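Local coordinates for protein rubber oxygenase (Streptomyces sp., PDB 5O1L) that uses a non-covalently bound b-type heme to cleave the double bonds of poly(cis-1,4-isoprene) with dioxygen, starting the breakdown of natural and synthetic rubber, at residues 73-76 with 77-81; 106-109 with 110-113; 288-291 with 292-296. All coordinates share one frame; numbering follows the deposited sequence.

Interaction 1. Residues 73-76 with 77-81; sequences PAVN and ALLKQ
Ala77, in helix 72-79, gives its N-H to the carbonyl of Pro73, N to O 3.0 Å, the first of four successive i to i+4 bonds. Leu78 follows with a bond from its N to Ala74 O at 2.9 Å, and its CB and CG lean on that same oxygen, CG at 3.5 Å. Leu79 N reaches Val75 O at 2.9 Å, and here the side chains join in: Leu79 CD1 lies 3.8 Å from Val75 CG1. The two side chains run side by side and point the same way; with CG1 anti to the backbone N (chi1 170°), that branch of Val75 is the one that meets Leu79. Lys80 N closes the series on Asn76 O at 3.0 Å, with a more bent N-H...O angle of 139°, and Gln81 N turns back to Leu78 O. Val75 and Leu79 both rest against helix 95-104, on Leu97 and Met101, whereas Asn76 OD1 leaves the helix to accept from the backbone N of Ile400. The chemistry is therefore divided: main-chain polar groups pair within the helix, one apolar stripe binds it to the next helix, and an amide ties it to the C-terminal loop.

Interaction 2. Residues 106-109 with 110-113; sequences RMPS and WADK. With EDO (1,2-ethanediol), chain G.
A type I beta turn from Pro108 to Ala111, in the link between helices 95-104 and 113-125, brings the proline ring of Pro108 beneath the indole of Trp110. Pro108 CB sits over one face of the indole, 3.6 Å from the centroid of its five-membered ring and only 18° off the normal, a CH-pi contact. Its nearest ring atoms are Trp110 CE2 and NE1, and Pro108 CG extends the overlap toward the six-membered ring at 3.8 Å from CE2. Trp110 can fold back in this way because CG stands between its own backbone N and carbonyl carbon (chi1 44°), which swings the indole over the preceding residues. The turn is closed by Ala111 N, which donates to Pro108 O at 3.0 Å in a nearly straight N-H...O line of 165°. Ala111 CB then meets the methyl CE of Met107 at 4.0 Å. Beyond the turn, Asp112 is the N-cap of helix 113-125, its OD1 accepting from Ala115 N. An ethanediol molecule, probably from the crystallisation liquor, bridges the carboxylate, with O2 bonded to Asp112 OD2 at 3.1 Å and O1 weakly to Asp112 OD1; it also bonds to Ala114 N. The turn is fastened to helix 251-267, where Met107 and Trp110 both touch Val263 and Pro108 touches His266 and Met267. Polar anchors act alongside: Asp272 takes the N-H of Trp110 NE1, and His259 on that helix accepts from Asp112 N, so the loop lies against helix 251-267 as it leads into helix 113-125.

Interaction 3. Residues 288-291 with 292-296; sequences QVLD and PILAH
Leu290 and Ile293 meet through both backbone and side chain where helix 279-289 gives way to a short 3-10 turn. Ile293 N donates to Leu290 O at 3.1 Å, an i to i+3 bond. One residue on, Leu294 N repeats the pattern with Asp291 O, but at 3.5 Å this bond is weak. Asp291 O has a second donor: an ordered water gives it a hydrogen bond at 2.8 Å and gives another to Leu294 O, thereby spanning the last turn from one carbonyl to the other. Pro292 has no N-H to offer, and its ring occupies the place where a further helical bond would have been made. Pro292 CG lies 3.3 Å from Gln288 O, so the bond from residue 292 back to Gln288 O that an alpha helix would have is missing. The carbonyl of Val289 is likewise approached by carbon, with Ile293 CG1 3.4 Å away; that branch stands between the residue's own N and carbonyl carbon (chi1 64°), which turns it back toward the preceding turn. Beneath the polar frame, Leu290 CD1 touches Leu294 CD2 at 3.9 Å, the two side chains crossing at a slant, and more distantly Ile293 CD1. Met141 of helix 127-142 receives both leucines, while Val229 of helix 224-244 packs on Leu290 and Ile293. Past the turn the backbone of Ala295 is bonded to that of Ala144. The missing donor at Pro292 is consistent with the helix giving way here, and two i to i+3 bonds, one of them weak, together with a bridging water hold the exit turn, whose apolar side chains remain packed on the neighbouring helices.

The three contacts follow one another along the chain without touching. Interactions 1 and 2 flank helix 95-104: Val75 and Leu79 pack on it, and the turn at 106-113 comes after it; their nearest atoms are about 14 Å apart. Interaction 3 lies on the opposite side of the chain's centre from interaction 1, the two centres about 37 Å apart, while about 18 Å separates the nearest atoms of interactions 2 and 3. None lies at the heme iron, for which His198 is the inferred axial ligand. The heme nevertheless lies about 9 Å from the side chain of Asn76, 10 Å from that of Ile293 and 13 Å from that of Trp110.

Interaction 1. Residues 73-76 with 77-81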
loop_
_atom_site.group_PDB
_atom_site.type_symbol
_atom_site.label_atom_id
_atom_site.label_comp_id
_atom_site.label_asym_id
_atom_site.label_seq_id
_atom_site.Cartn_x
_atom_site.Cartn_y
_atom_site.Cartn_z
ATOM N N PRO A 73 -12.522 18.598 14.080
ATOM C CA PRO A 73 -12.668 19.606 12.985
ATOM C C PRO A 73 -11.534 20.673 12.985
ATOM O O PRO A 73 -10.982 20.976 11.922
ATOM C CB PRO A 73 -14.070 20.215 13.287
ATOM C CG PRO A 73 -14.794 19.109 13.970
ATOM C CD PRO A 73 -13.779 18.405 14.844
ATOM N N ALA A 74 -11.158 21.138 14.151
ATOM C CA ALA A 74 -10.068 22.104 14.289
ATOM C C ALA A 74 -8.730 21.512 13.913
ATOM O O ALA A 74 -7.997 22.101 13.154
ATOM C CB ALA A 74 -10.006 22.668 15.690
ATOM N N VAL A 75 -8.454 20.329 14.432
ATOM C CA VAL A 75 -7.246 19.610 14.039
ATOM C C VAL A 75 -7.188 19.405 12.554
ATOM O O VAL A 75 -6.142 19.636 11.958
ATOM C CB VAL A 75 -7.110 18.263 14.795
ATOM C CG1 VAL A 75 -5.964 17.428 14.189
ATOM C CG2 VAL A 75 -6.794 18.482 16.225
ATOM N N ASN A 76 -8.262 19.003 11.892
ATOM C CA ASN A 76 -8.179 18.855 10.430
ATOM C C ASN A 76 -7.852 20.153 9.765
ATOM O O ASN A 76 -7.109 20.211 8.823
ATOM C CB ASN A 76 -9.400 18.207 9.856
ATOM C CG ASN A 76 -9.426 16.700 10.093
ATOM O OD1 ASN A 76 -8.354 16.067 10.323
ATOM N ND2 ASN A 76 -10.622 16.125 10.086
ATOM N N ALA A 77 -8.476 21.243 10.230
ATOM C CA ALA A 77 -8.205 22.522 9.610
ATOM C C ALA A 77 -6.766 23.014 9.831
ATOM O O ALA A 77 -6.208 23.623 8.978
ATOM C CB ALA A 77 -9.209 23.545 10.167
ATOM N N LEU A 78 -6.190 22.711 10.986
ATOM C CA LEU A 78 -4.767 23.019 11.243
ATOM C C LEU A 78 -3.861 22.168 10.402
ATOM O O LEU A 78 -2.951 22.655 9.750
ATOM C CB LEU A 78 -4.466 22.811 12.704
ATOM C CG LEU A 78 -5.038 23.871 13.605
ATOM C CD1 LEU A 78 -5.066 23.356 15.034
ATOM C CD2 LEU A 78 -4.217 25.157 13.413
ATOM N N LEU A 79 -4.163 20.886 10.327
ATOM C CA LEU A 79 -3.275 19.974 9.594
ATOM C C LEU A 79 -3.327 20.118 8.112
ATOM O O LEU A 79 -2.369 19.758 7.428
ATOM C CB LEU A 79 -3.493 18.554 10.040
ATOM C CG LEU A 79 -2.931 18.417 11.492
ATOM C CD1 LEU A 79 -3.010 16.974 11.874
ATOM C CD2 LEU A 79 -1.523 18.959 11.782
ATOM N N LYS A 80 -4.372 20.727 7.601
ATOM C CA LYS A 80 -4.462 21.032 6.191
ATOM C C LYS A 80 -3.297 21.886 5.766
ATOM O O LYS A 80 -2.881 21.803 4.649
ATOM C CB LYS A 80 -5.778 21.783 5.870
ATOM C CG LYS A 80 -6.479 21.385 4.599
ATOM C CD LYS A 80 -7.905 21.925 4.593
ATOM C CE LYS A 80 -7.899 23.451 4.440
ATOM N NZ LYS A 80 -9.143 23.990 3.805
ATOM N N GLN A 81 -2.771 22.701 6.679
ATOM C CA GLN A 81 -1.663 23.593 6.426
ATOM C C GLN A 81 -0.281 22.928 6.481
ATOM O O GLN A 81 0.673 23.543 6.110
ATOM C CB GLN A 81 -1.657 24.742 7.465
ATOM C CG GLN A 81 -2.942 25.576 7.482
ATOM C CD GLN A 81 -2.878 26.649 8.578
ATOM O OE1 GLN A 81 -3.031 26.352 9.774
ATOM N NE2 GLN A 81 -2.704 27.903 8.186
#

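Interaction 2. Residues 106-109 with 110-113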
loop_
_atom_site.group_PDB
_atom_site.type_symbol
_atom_site.label_atom_id
_atom_site.label_comp_id
_atom_site.label_asym_id
_atom_site.label_seq_id
_atom_site.Cartn_x
_atom_site.Cartn_y
_atom_site.Cartn_z
ATOM N N ARG A 106 9.980 11.943 13.162
ATOM C CA ARG A 106 11.412 11.660 13.129
ATOM C C ARG A 106 11.693 10.412 12.283
ATOM O O ARG A 106 11.075 9.383 12.491
ATOM C CB ARG A 106 11.884 11.427 14.545
ATOM C CG ARG A 106 11.848 12.703 15.377
ATOM C CD ARG A 106 12.109 12.424 16.831
ATOM N NE ARG A 106 13.417 11.822 16.998
ATOM C CZ ARG A 106 13.655 10.574 17.391
ATOM N NH1 ARG A 106 12.666 9.725 17.737
ATOM N NH2 ARG A 106 14.926 10.182 17.451
ATOM N N MET A 107 12.649 10.551 11.404
ATOM C CA MET A 107 13.142 9.402 10.630
ATOM C C MET A 107 13.881 8.453 11.520
ATOM O O MET A 107 14.552 8.906 12.466
ATOM C CB MET A 107 14.042 9.891 9.539
ATOM C CG MET A 107 13.312 10.696 8.499
ATOM S SD MET A 107 12.281 9.729 7.390
ATOM C CE MET A 107 13.571 9.108 6.276
ATOM N N PRO A 108 13.841 7.147 11.202
ATOM C CA PRO A 108 14.619 6.232 12.035
ATOM C C PRO A 108 16.130 6.484 11.850
ATOM O O PRO A 108 16.589 6.889 10.779
ATOM C CB PRO A 108 14.247 4.885 11.471
ATOM C CG PRO A 108 13.818 5.113 10.099
ATOM C CD PRO A 108 13.180 6.481 10.095
ATOM N N SER A 109 16.894 6.072 12.866
ATOM C CA SER A 109 18.333 6.227 12.822
ATOM C C SER A 109 19.063 5.420 11.729
ATOM O O SER A 109 20.136 5.788 11.237
ATOM C CB SER A 109 18.934 5.751 14.195
ATOM O OG SER A 109 18.582 4.387 14.419
ATOM N N TRP A 110 18.371 4.358 11.248
ATOM C CA TRP A 110 18.875 3.505 10.252
ATOM C C TRP A 110 18.434 3.879 8.850
ATOM O O TRP A 110 18.816 3.201 7.892
ATOM C CB TRP A 110 18.445 2.065 10.553
ATOM C CG TRP A 110 17.019 1.850 10.970
ATOM C CD1 TRP A 110 16.494 1.789 12.190
ATOM C CD2 TRP A 110 15.897 1.657 10.069
ATOM N NE1 TRP A 110 15.140 1.567 12.172
ATOM C CE2 TRP A 110 14.766 1.504 10.847
ATOM C CE3 TRP A 110 15.767 1.594 8.699
ATOM C CZ2 TRP A 110 13.515 1.234 10.294
ATOM C CZ3 TRP A 110 14.480 1.325 8.177
ATOM C CH2 TRP A 110 13.417 1.179 8.984
ATOM N N ALA A 111 17.705 4.968 8.699
ATOM C CA ALA A 111 17.387 5.441 7.335
ATOM C C ALA A 111 18.610 5.906 6.625
ATOM O O ALA A 111 19.479 6.628 7.215
ATOM C CB ALA A 111 16.399 6.553 7.405
ATOM N N ASP A 112 18.774 5.508 5.371
ATOM C CA ASP A 112 19.916 5.862 4.563
ATOM C C ASP A 112 19.439 6.734 3.399
ATOM O O ASP A 112 18.751 6.257 2.500
ATOM C CB ASP A 112 20.539 4.597 4.097
ATOM C CG ASP A 112 21.802 4.797 3.314
ATOM O OD1 ASP A 112 21.808 5.403 2.230
ATOM O OD2 ASP A 112 22.873 4.321 3.800
ATOM N N LYS A 113 19.808 7.999 3.427
ATOM C CA LYS A 113 19.310 8.983 2.462
ATOM C C LYS A 113 19.676 8.563 1.066
ATOM O O LYS A 113 18.801 8.687 0.138
ATOM C CB LYS A 113 19.944 10.358 2.738
ATOM C CG LYS A 113 19.705 11.425 1.633
ATOM C CD LYS A 113 20.447 12.774 1.790
ATOM C CE LYS A 113 19.821 13.863 0.891
ATOM N NZ LYS A 113 19.419 13.396 -0.463
HETATM C C1 EDO G . 23.995 7.542 3.436
HETATM O O1 EDO G . 23.011 8.427 2.877
HETATM C C2 EDO G . 24.745 6.792 2.333
HETATM O O2 EDO G . 25.463 5.688 2.880
#

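Interaction 3. Residues 288-291 with 292-296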
loop_
_atom_site.group_PDB
_atom_site.type_symbol
_atom_site.label_atom_id
_atom_site.label_comp_id
_atom_site.label_asym_id
_atom_site.label_seq_id
_atom_site.Cartn_x
_atom_site.Cartn_y
_atom_site.Cartn_z
ATOM N N GLN A 288 3.702 -17.041 4.146
ATOM C CA GLN A 288 3.025 -17.519 5.326
ATOM C C GLN A 288 1.906 -16.619 5.787
ATOM O O GLN A 288 0.929 -17.067 6.376
ATOM C CB GLN A 288 4.004 -17.635 6.460
ATOM C CG GLN A 288 3.650 -18.708 7.454
ATOM C CD GLN A 288 4.757 -18.797 8.470
ATOM O OE1 GLN A 288 5.833 -19.353 8.231
ATOM N NE2 GLN A 288 4.508 -18.231 9.574
ATOM N N VAL A 289 2.040 -15.304 5.616
ATOM C CA VAL A 289 1.079 -14.377 6.194
ATOM C C VAL A 289 0.134 -13.708 5.237
ATOM O O VAL A 289 -0.885 -13.224 5.702
ATOM C CB VAL A 289 1.724 -13.298 7.054
ATOM C CG1 VAL A 289 2.676 -13.898 8.083
ATOM C CG2 VAL A 289 2.426 -12.267 6.219
ATOM N N LEU A 290 0.489 -13.661 3.930
ATOM C CA LEU A 290 -0.418 -13.088 2.986
ATOM C C LEU A 290 -1.143 -14.196 2.222
ATOM O O LEU A 290 -2.373 -14.217 2.197
ATOM C CB LEU A 290 0.337 -12.140 2.044
ATOM C CG LEU A 290 -0.425 -11.572 0.874
ATOM C CD1 LEU A 290 -1.561 -10.714 1.359
ATOM C CD2 LEU A 290 0.459 -10.838 -0.079
ATOM N N ASP A 291 -0.408 -15.062 1.580
ATOM C CA ASP A 291 -1.037 -16.052 0.660
ATOM C C ASP A 291 -2.205 -16.826 1.310
ATOM O O ASP A 291 -3.288 -16.879 0.723
ATOM C CB ASP A 291 -0.000 -16.988 0.039
ATOM C CG ASP A 291 1.031 -16.254 -0.799
ATOM O OD1 ASP A 291 0.933 -15.020 -0.971
ATOM O OD2 ASP A 291 2.031 -16.868 -1.267
ATOM N N PRO A 292 -2.032 -17.343 2.530
ATOM C CA PRO A 292 -3.106 -18.132 3.155
ATOM C C PRO A 292 -4.344 -17.379 3.640
ATOM O O PRO A 292 -5.358 -18.012 3.966
ATOM C CB PRO A 292 -2.420 -18.760 4.377
ATOM C CG PRO A 292 -0.975 -18.611 4.134
ATOM C CD PRO A 292 -0.844 -17.307 3.425
ATOM N N ILE A 293 -4.316 -16.059 3.719
ATOM C CA ILE A 293 -5.456 -15.313 4.187
ATOM C C ILE A 293 -6.304 -14.752 3.090
ATOM O O ILE A 293 -7.399 -14.231 3.399
ATOM C CB ILE A 293 -5.146 -14.264 5.282
ATOM C CG1 ILE A 293 -4.214 -13.122 4.828
ATOM C CG2 ILE A 293 -4.527 -14.973 6.488
ATOM C CD1 ILE A 293 -4.800 -12.157 3.873
ATOM N N LEU A 294 -5.844 -14.842 1.830
ATOM C CA LEU A 294 -6.593 -14.275 0.716
ATOM C C LEU A 294 -7.898 -15.075 0.579
ATOM O O LEU A 294 -7.892 -16.292 0.602
ATOM C CB LEU A 294 -5.840 -14.306 -0.608
ATOM C CG LEU A 294 -4.581 -13.412 -0.600
ATOM C CD1 LEU A 294 -3.831 -13.658 -1.910
ATOM C CD2 LEU A 294 -4.842 -11.952 -0.425
ATOM N N ALA A 295 -8.980 -14.341 0.533
ATOM C CA ALA A 295 -10.318 -14.939 0.529
ATOM C C ALA A 295 -11.305 -13.976 -0.038
ATOM O O ALA A 295 -11.272 -12.804 0.234
ATOM C CB ALA A 295 -10.733 -15.357 1.908
ATOM N N HIS A 296 -12.312 -14.514 -0.761
ATOM C CA HIS A 296 -13.422 -13.729 -1.132
ATOM C C HIS A 296 -14.268 -13.387 0.084
ATOM O O HIS A 296 -14.470 -14.245 0.952
ATOM C CB HIS A 296 -14.268 -14.538 -2.124
ATOM C CG HIS A 296 -15.474 -13.822 -2.602
ATOM N ND1 HIS A 296 -16.669 -13.853 -1.902
ATOM C CD2 HIS A 296 -15.667 -12.992 -3.657
ATOM C CE1 HIS A 296 -17.562 -13.126 -2.543
ATOM N NE2 HIS A 296 -16.991 -12.614 -3.621
HETATM O O HOH W 1 -5.737 -18.096 0.347
#